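Side-chain contacts in dihydroorotase (PDB 6L0A), which catalyses the reversible, zinc-dependent interconversion of N-carbamoyl-L-aspartate and (S)-dihydroorotate, the third step of de novo pyrimidine biosynthesis: residues C[78-82]-C[83-87]; C[226-229]-C[230-234]; C[345-348]-C[349-353]. All coordinates share one frame; numbering follows the deposited sequence.

Interaction 1 (C[78-82]-C[83-87])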
loop_
_atom_site.group_PDB
_atom_site.type_symbol
_atom_site.label_atom_id
_atom_site.label_comp_id
_atom_site.label_asym_id
_atom_site.label_seq_id
_atom_site.Cartn_x
_atom_site.Cartn_y
_atom_site.Cartn_z
ATOM N N LYS C 78 29.840 -5.648 2.114
ATOM C CA LYS C 78 30.800 -6.741 2.234
ATOM C C LYS C 78 32.239 -6.289 2.061
ATOM O O LYS C 78 33.137 -6.907 2.645
ATOM C CB LYS C 78 30.495 -7.795 1.150
ATOM C CG LYS C 78 29.239 -8.606 1.341
ATOM C CD LYS C 78 29.078 -9.532 0.146
ATOM C CE LYS C 78 27.923 -9.085 -0.706
ATOM N NZ LYS C 78 26.702 -9.011 0.134
ATOM N N ASP C 79 32.461 -5.206 1.315
ATOM C CA ASP C 79 33.797 -4.772 0.948
ATOM C C ASP C 79 34.469 -3.933 2.028
ATOM O O ASP C 79 35.696 -3.785 2.008
ATOM C CB ASP C 79 33.734 -3.984 -0.362
ATOM C CG ASP C 79 33.128 -4.798 -1.500
ATOM O OD1 ASP C 79 33.282 -6.040 -1.494
ATOM O OD2 ASP C 79 32.475 -4.204 -2.382
ATOM N N LEU C 80 33.701 -3.404 2.978
ATOM C CA LEU C 80 34.263 -2.548 4.015
ATOM C C LEU C 80 35.208 -3.332 4.926
ATOM O O LEU C 80 34.991 -4.514 5.218
ATOM C CB LEU C 80 33.132 -1.933 4.839
ATOM C CG LEU C 80 32.797 -0.459 4.654
ATOM C CD1 LEU C 80 32.667 -0.105 3.178
ATOM C CD2 LEU C 80 31.503 -0.143 5.397
ATOM N N THR C 81 36.273 -2.664 5.369
ATOM C CA THR C 81 37.232 -3.269 6.282
ATOM C C THR C 81 37.516 -2.312 7.428
ATOM O O THR C 81 37.451 -1.090 7.251
ATOM C CB THR C 81 38.557 -3.633 5.587
ATOM O OG1 THR C 81 39.288 -2.438 5.278
ATOM C CG2 THR C 81 38.294 -4.432 4.307
ATOM N N PRO C 82 37.830 -2.843 8.616
ATOM C CA PRO C 82 38.132 -1.962 9.759
ATOM C C PRO C 82 39.236 -0.957 9.487
ATOM O O PRO C 82 39.174 0.179 9.972
ATOM C CB PRO C 82 38.527 -2.951 10.868
ATOM C CG PRO C 82 37.825 -4.223 10.508
ATOM C CD PRO C 82 37.797 -4.268 9.000
ATOM N N ASP C 83 40.257 -1.342 8.721
ATOM C CA ASP C 83 41.326 -0.396 8.417
ATOM C C ASP C 83 40.788 0.786 7.618
ATOM O O ASP C 83 41.170 1.936 7.864
ATOM C CB ASP C 83 42.456 -1.108 7.672
ATOM C CG ASP C 83 43.167 -2.138 8.546
ATOM O OD1 ASP C 83 44.277 -1.834 9.035
ATOM O OD2 ASP C 83 42.610 -3.244 8.758
ATOM N N LEU C 84 39.858 0.526 6.689
ATOM C CA LEU C 84 39.268 1.610 5.906
ATOM C C LEU C 84 38.419 2.525 6.779
ATOM O O LEU C 84 38.374 3.739 6.553
ATOM C CB LEU C 84 38.439 1.033 4.762
ATOM C CG LEU C 84 37.605 2.051 3.984
ATOM C CD1 LEU C 84 38.487 3.187 3.454
ATOM C CD2 LEU C 84 36.842 1.382 2.854
ATOM N N ILE C 85 37.732 1.961 7.775
ATOM C CA ILE C 85 36.992 2.782 8.731
ATOM C C ILE C 85 37.939 3.725 9.470
ATOM O O ILE C 85 37.690 4.932 9.579
ATOM C CB ILE C 85 36.218 1.883 9.713
ATOM C CG1 ILE C 85 35.180 1.036 8.971
ATOM C CG2 ILE C 85 35.596 2.718 10.835
ATOM C CD1 ILE C 85 34.022 1.847 8.369
ATOM N N HIS C 86 39.037 3.180 10.003
ATOM C CA HIS C 86 40.024 4.008 10.690
ATOM C C HIS C 86 40.605 5.065 9.754
ATOM O O HIS C 86 40.736 6.236 10.126
ATOM C CB HIS C 86 41.139 3.123 11.261
ATOM C CG HIS C 86 40.718 2.302 12.443
ATOM N ND1 HIS C 86 40.407 2.858 13.663
ATOM C CD2 HIS C 86 40.561 0.964 12.587
ATOM C CE1 HIS C 86 40.073 1.899 14.510
ATOM N NE2 HIS C 86 40.154 0.741 13.879
ATOM N N GLU C 87 40.954 4.663 8.531
ATOM C CA GLU C 87 41.540 5.587 7.565
ATOM C C GLU C 87 40.580 6.728 7.233
ATOM O O GLU C 87 40.954 7.907 7.285
ATOM C CB GLU C 87 41.928 4.820 6.304
ATOM C CG GLU C 87 42.545 5.665 5.215
ATOM C CD GLU C 87 42.937 4.846 3.994
ATOM O OE1 GLU C 87 42.052 4.178 3.413
ATOM O OE2 GLU C 87 44.129 4.869 3.610
#

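Interaction 2 (C[226-229]-C[230-234])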
loop_
_atom_site.group_PDB
_atom_site.type_symbol
_atom_site.label_atom_id
_atom_site.label_comp_id
_atom_site.label_asym_id
_atom_site.label_seq_id
_atom_site.Cartn_x
_atom_site.Cartn_y
_atom_site.Cartn_z
ATOM N N VAL C 226 3.346 8.008 -5.521
ATOM C CA VAL C 226 4.178 9.143 -5.132
ATOM C C VAL C 226 4.373 9.198 -3.619
ATOM O O VAL C 226 5.389 9.716 -3.143
ATOM C CB VAL C 226 3.571 10.455 -5.695
ATOM C CG1 VAL C 226 2.210 10.745 -5.078
ATOM C CG2 VAL C 226 4.526 11.628 -5.500
ATOM N N ASN C 227 3.456 8.619 -2.846
ATOM C CA ASN C 227 3.590 8.583 -1.396
ATOM C C ASN C 227 4.183 7.273 -0.879
ATOM O O ASN C 227 4.258 7.097 0.333
ATOM C CB ASN C 227 2.231 8.830 -0.735
ATOM C CG ASN C 227 1.764 10.265 -0.890
ATOM O OD1 ASN C 227 2.584 11.188 -0.959
ATOM N ND2 ASN C 227 0.447 10.463 -0.960
ATOM N N PHE C 228 4.580 6.352 -1.755
ATOM C CA PHE C 228 5.153 5.080 -1.323
ATOM C C PHE C 228 6.631 5.279 -1.003
ATOM O O PHE C 228 7.379 5.760 -1.854
ATOM C CB PHE C 228 4.973 4.026 -2.422
ATOM C CG PHE C 228 5.714 2.741 -2.184
ATOM C CD1 PHE C 228 5.374 1.912 -1.119
ATOM C CD2 PHE C 228 6.742 2.341 -3.041
ATOM C CE1 PHE C 228 6.055 0.716 -0.899
ATOM C CE2 PHE C 228 7.428 1.133 -2.822
ATOM C CZ PHE C 228 7.086 0.328 -1.748
ATOM N N CYS C 229 7.058 4.908 0.205
ATOM C CA CYS C 229 8.472 4.908 0.531
ATOM C C CYS C 229 8.721 3.757 1.499
ATOM O O CYS C 229 7.793 3.069 1.912
ATOM C CB CYS C 229 8.861 6.238 1.180
ATOM S SG CYS C 229 7.876 6.411 2.731
ATOM N N LYS C 230 9.984 3.547 1.867
ATOM C CA LYS C 230 10.302 2.572 2.897
ATOM C C LYS C 230 10.964 3.282 4.075
ATOM O O LYS C 230 11.722 4.235 3.865
ATOM C CB LYS C 230 11.241 1.459 2.354
ATOM C CG LYS C 230 10.671 0.654 1.157
ATOM C CD LYS C 230 9.364 -0.054 1.497
ATOM C CE LYS C 230 9.591 -1.205 2.442
ATOM N NZ LYS C 230 10.131 -2.451 1.742
ATOM N N PRO C 231 10.624 2.925 5.330
ATOM C CA PRO C 231 9.522 2.026 5.682
ATOM C C PRO C 231 8.207 2.684 5.303
ATOM O O PRO C 231 8.136 3.930 5.233
ATOM C CB PRO C 231 9.648 1.849 7.204
ATOM C CG PRO C 231 10.953 2.549 7.605
ATOM C CD PRO C 231 11.231 3.548 6.518
ATOM N N VAL C 232 7.198 1.872 4.984
ATOM C CA VAL C 232 5.930 2.433 4.540
ATOM C C VAL C 232 5.278 3.176 5.699
ATOM O O VAL C 232 5.486 2.844 6.872
ATOM C CB VAL C 232 4.998 1.329 4.001
ATOM C CG1 VAL C 232 5.677 0.546 2.862
ATOM C CG2 VAL C 232 4.546 0.393 5.126
ATOM N N ALA C 233 4.481 4.192 5.367
ATOM C CA ALA C 233 3.633 4.832 6.365
ATOM C C ALA C 233 2.568 3.846 6.834
ATOM O O ALA C 233 2.002 3.095 6.030
ATOM C CB ALA C 233 2.985 6.095 5.785
ATOM N N LYS C 234 2.307 3.825 8.133
ATOM C CA LYS C 234 1.560 2.736 8.755
ATOM C C LYS C 234 0.208 3.265 9.245
ATOM O O LYS C 234 -0.464 3.962 8.475
ATOM C CB LYS C 234 2.423 2.081 9.822
ATOM C CG LYS C 234 3.633 1.388 9.185
ATOM C CD LYS C 234 4.623 0.878 10.203
ATOM C CE LYS C 234 5.711 0.050 9.518
ATOM N NZ LYS C 234 6.656 0.810 8.609
HETATM O O HOH W 1 4.821 5.162 2.505
#

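Interaction 3 (C[345-348]-C[349-353])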
loop_
_atom_site.group_PDB
_atom_site.type_symbol
_atom_site.label_atom_id
_atom_site.label_comp_id
_atom_site.label_asym_id
_atom_site.label_seq_id
_atom_site.Cartn_x
_atom_site.Cartn_y
_atom_site.Cartn_z
ATOM N N SER C 345 11.644 15.479 -14.097
ATOM C CA SER C 345 10.550 16.052 -13.329
ATOM C C SER C 345 10.332 15.205 -12.083
ATOM O O SER C 345 10.267 13.979 -12.175
ATOM C CB SER C 345 9.261 16.106 -14.150
ATOM O OG SER C 345 9.474 16.795 -15.366
ATOM N N ILE C 346 10.220 15.858 -10.931
ATOM C CA ILE C 346 9.956 15.199 -9.657
ATOM C C ILE C 346 8.636 15.718 -9.118
ATOM O O ILE C 346 8.380 16.928 -9.141
ATOM C CB ILE C 346 11.073 15.463 -8.630
ATOM C CG1 ILE C 346 12.425 14.998 -9.149
ATOM C CG2 ILE C 346 10.744 14.799 -7.287
ATOM C CD1 ILE C 346 13.570 15.757 -8.490
ATOM N N ILE C 347 7.808 14.815 -8.601
ATOM C CA ILE C 347 6.587 15.189 -7.897
ATOM C C ILE C 347 6.951 15.419 -6.432
ATOM O O ILE C 347 7.332 14.455 -5.744
ATOM C CB ILE C 347 5.498 14.117 -8.041
ATOM C CG1 ILE C 347 5.418 13.633 -9.494
ATOM C CG2 ILE C 347 4.172 14.670 -7.581
ATOM C CD1 ILE C 347 4.941 14.719 -10.470
ATOM N N PRO C 348 6.860 16.645 -5.924
ATOM C CA PRO C 348 7.191 16.894 -4.520
ATOM C C PRO C 348 6.096 16.409 -3.582
ATOM O O PRO C 348 4.926 16.260 -3.953
ATOM C CB PRO C 348 7.322 18.419 -4.461
ATOM C CG PRO C 348 6.310 18.890 -5.508
ATOM C CD PRO C 348 6.408 17.875 -6.614
ATOM N N PHE C 349 6.507 16.166 -2.339
ATOM C CA PHE C 349 5.570 15.823 -1.283
ATOM C C PHE C 349 4.493 16.895 -1.150
ATOM O O PHE C 349 4.793 18.095 -1.142
ATOM C CB PHE C 349 6.333 15.664 0.033
ATOM C CG PHE C 349 5.482 15.274 1.191
ATOM C CD1 PHE C 349 4.676 14.150 1.128
ATOM C CD2 PHE C 349 5.498 16.029 2.355
ATOM C CE1 PHE C 349 3.898 13.795 2.196
ATOM C CE2 PHE C 349 4.731 15.676 3.432
ATOM C CZ PHE C 349 3.924 14.558 3.356
ATOM N N LYS C 350 3.237 16.457 -1.057
ATOM C CA LYS C 350 2.090 17.339 -0.812
ATOM C C LYS C 350 1.916 18.361 -1.929
ATOM O O LYS C 350 1.463 19.485 -1.687
ATOM C CB LYS C 350 2.201 18.045 0.541
ATOM C CG LYS C 350 1.787 17.179 1.723
ATOM C CD LYS C 350 2.078 17.851 3.047
ATOM C CE LYS C 350 1.362 19.192 3.170
ATOM N NZ LYS C 350 -0.101 19.027 3.416
ATOM N N ALA C 351 2.264 17.962 -3.149
ATOM C CA ALA C 351 2.155 18.829 -4.312
ATOM C C ALA C 351 0.774 19.470 -4.395
ATOM O O ALA C 351 -0.251 18.796 -4.246
ATOM C CB ALA C 351 2.444 18.026 -5.580
ATOM N N GLY C 352 0.760 20.794 -4.591
ATOM C CA GLY C 352 -0.470 21.547 -4.694
ATOM C C GLY C 352 -1.036 22.048 -3.387
ATOM O O GLY C 352 -1.970 22.861 -3.412
ATOM N N ASP C 353 -0.508 21.601 -2.246
ATOM C CA ASP C 353 -1.080 21.978 -0.963
ATOM C C ASP C 353 -0.573 23.346 -0.513
ATOM O O ASP C 353 0.375 23.907 -1.067
ATOM C CB ASP C 353 -0.750 20.942 0.106
ATOM C CG ASP C 353 -1.507 19.646 -0.081
ATOM O OD1 ASP C 353 -2.354 19.574 -1.000
ATOM O OD2 ASP C 353 -1.253 18.705 0.699
#

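Interaction 1 (C[78-82]-C[83-87])
His86 folds back over the turn of chain that carries Pro82, and its side chain can be followed outward from the backbone. His86 CB stands 3.8 Å from Pro82 O. At CG the side chain turns beside its own backbone N, anti to the carbonyl carbon (chi1 -72°), which brings the imidazole alongside the first turn of the helix. His86 CD2 then makes the closest approach of the ring, 3.1 Å from Pro82 O, with the carbonyl oxygen set obliquely to the ring. His86 NE2, farther round the ring, is 4.1 Å from Pro82 O. On the other side of CG, ND1 is hydrogen-bonded to the carboxylate of Glu130, which should limit rotation of the ring and keep its CD2 corner directed at the proline carbonyl. Pro82 O also receives the backbone N-H of His86, 3.0 Å from His86 N, in a nearly straight bond (170°).

These residues form the start of helix 82-90, with Thr81 as N-cap and Pro82 in the first turn, where a residue lacking an N-H costs no helical hydrogen bond. Thr81 OG1 sits between its own backbone N and carbonyl carbon (chi1 72°) and accepts a weak capping bond from Leu84 N at 3.3 Å. Thr81 O takes the first main-chain bond of the helix from Ile85 N at 3.1 Å. Toward the interior, Leu80 makes loose contacts with both branches: Leu80 CD1 lies 4.4 Å from Leu84 CD2, and CD2 approaches the CD1 methyl of Ile85. Pro82 and His86 lean on helix 121-130, while Leu84 packs on Phe74 and Ile85 on Leu132.

Interaction 2 (C[226-229]-C[230-234])
Cys229 and Lys230 carry most of this buried turn, with Phe228 flanking them. The Lys230 chain runs beside the Phe228 ring, pointing the same way, and its CD stands 4.0 Å from Phe228 CZ. Bends at chi2, chi3 and chi4 curl the aliphatic part back over the Cys229 carbonyl, leaving Lys230 CD 3.5 Å from Cys229 O. Cys229 O also meets Val232 CA at 3.3 Å in a CH...O contact, while Val232 CG1 touches Phe228 CE1 at 3.8 Å. Cys229 SG, tucked between its own N and carbonyl carbon (chi1 61°), lies 3.5 Å from Pro231 O. A water closes the turn, donating to Asn227 O and accepting from Cys229 N and Ala233 N.

Lys230 NZ bonds to Val104 O, and the side chain touches the bound malate. Cut back to an alanine, this position is likely to leave Val104 O without its lysine donor, open a gap beside Phe228 and take away a contact to the malate. Pro231, after a cis peptide, packs on the zinc ligand His180. The turn lies between helices 218-221 and 236-246, with Val232 against Trp221 of the former and Phe228 against Gly223 of the second subunit.

Interaction 3 (C[345-348]-C[349-353])
Apolar packing between Pro348 and Ala351 forms the centre of this turn. The Ala351 methyl points back at the preceding segment and meets the ring of Pro348 at CG, Pro348 CG to Ala351 CB being 4.0 Å, with CD only slightly farther. Ile347 reaches the same methyl from its CG2 branch, 4.3 Å from Ala351 CB, so the small side chain is touched by two apolar neighbours. A further contact of this kind joins successive residues: Lys350 CG sits over one face of the Phe349 ring, 3.6 Å above the plane and over its centre.

Two overlapping type II beta turns are each closed by a main-chain hydrogen bond. In the first, Pro348 to Ala351, the closing bond from Ala351 N to Pro348 O is weak, at 3.3 Å and 129°. The second, Lys350 to Asp353, is closed by a shorter bond, Asp353 N to Lys350 O at 2.9 Å. Gly352 occupies its third position with phi 88°, where a CB would press on the carbonyl oxygen of Ala351.

One salt bridge spans the second turn. Lys350 NZ reaches Asp353 OD2 at 3.0 Å, approaching the carboxylate on its anti side and 20° out of plane, and so ties the two ends of that turn together through their side chains.

The double turn leads from strand 345-346, paired with strand 338-339, into strand 354-362. Pro348 rests on Ile338 of strand 338-339, while Phe349 meets Tyr286 of helix 283-293 edge-to-face.

Overall arrangement
The three contacts follow one another along the chain without overlap. Interaction 1, at the start of helix 82-90, is remote from the others: its centre lies about 32 Å from that of interaction 2 and about 39 Å from that of interaction 3, which is across the centre of the chain. Interactions 2 and 3 have centres about 15 Å apart and touch, Val226 CG2 meeting Ile347 CB at 3.7 Å. Interaction 2 contributes Lys230 to the malate pocket of this TIM-barrel hydrolase and sets Pro231 beside the zinc ligand His180, whereas interaction 3 links strands 345-346 and 354-362. Both also touch the second subunit, while interaction 1 packs on helix 121-130, away from the active site.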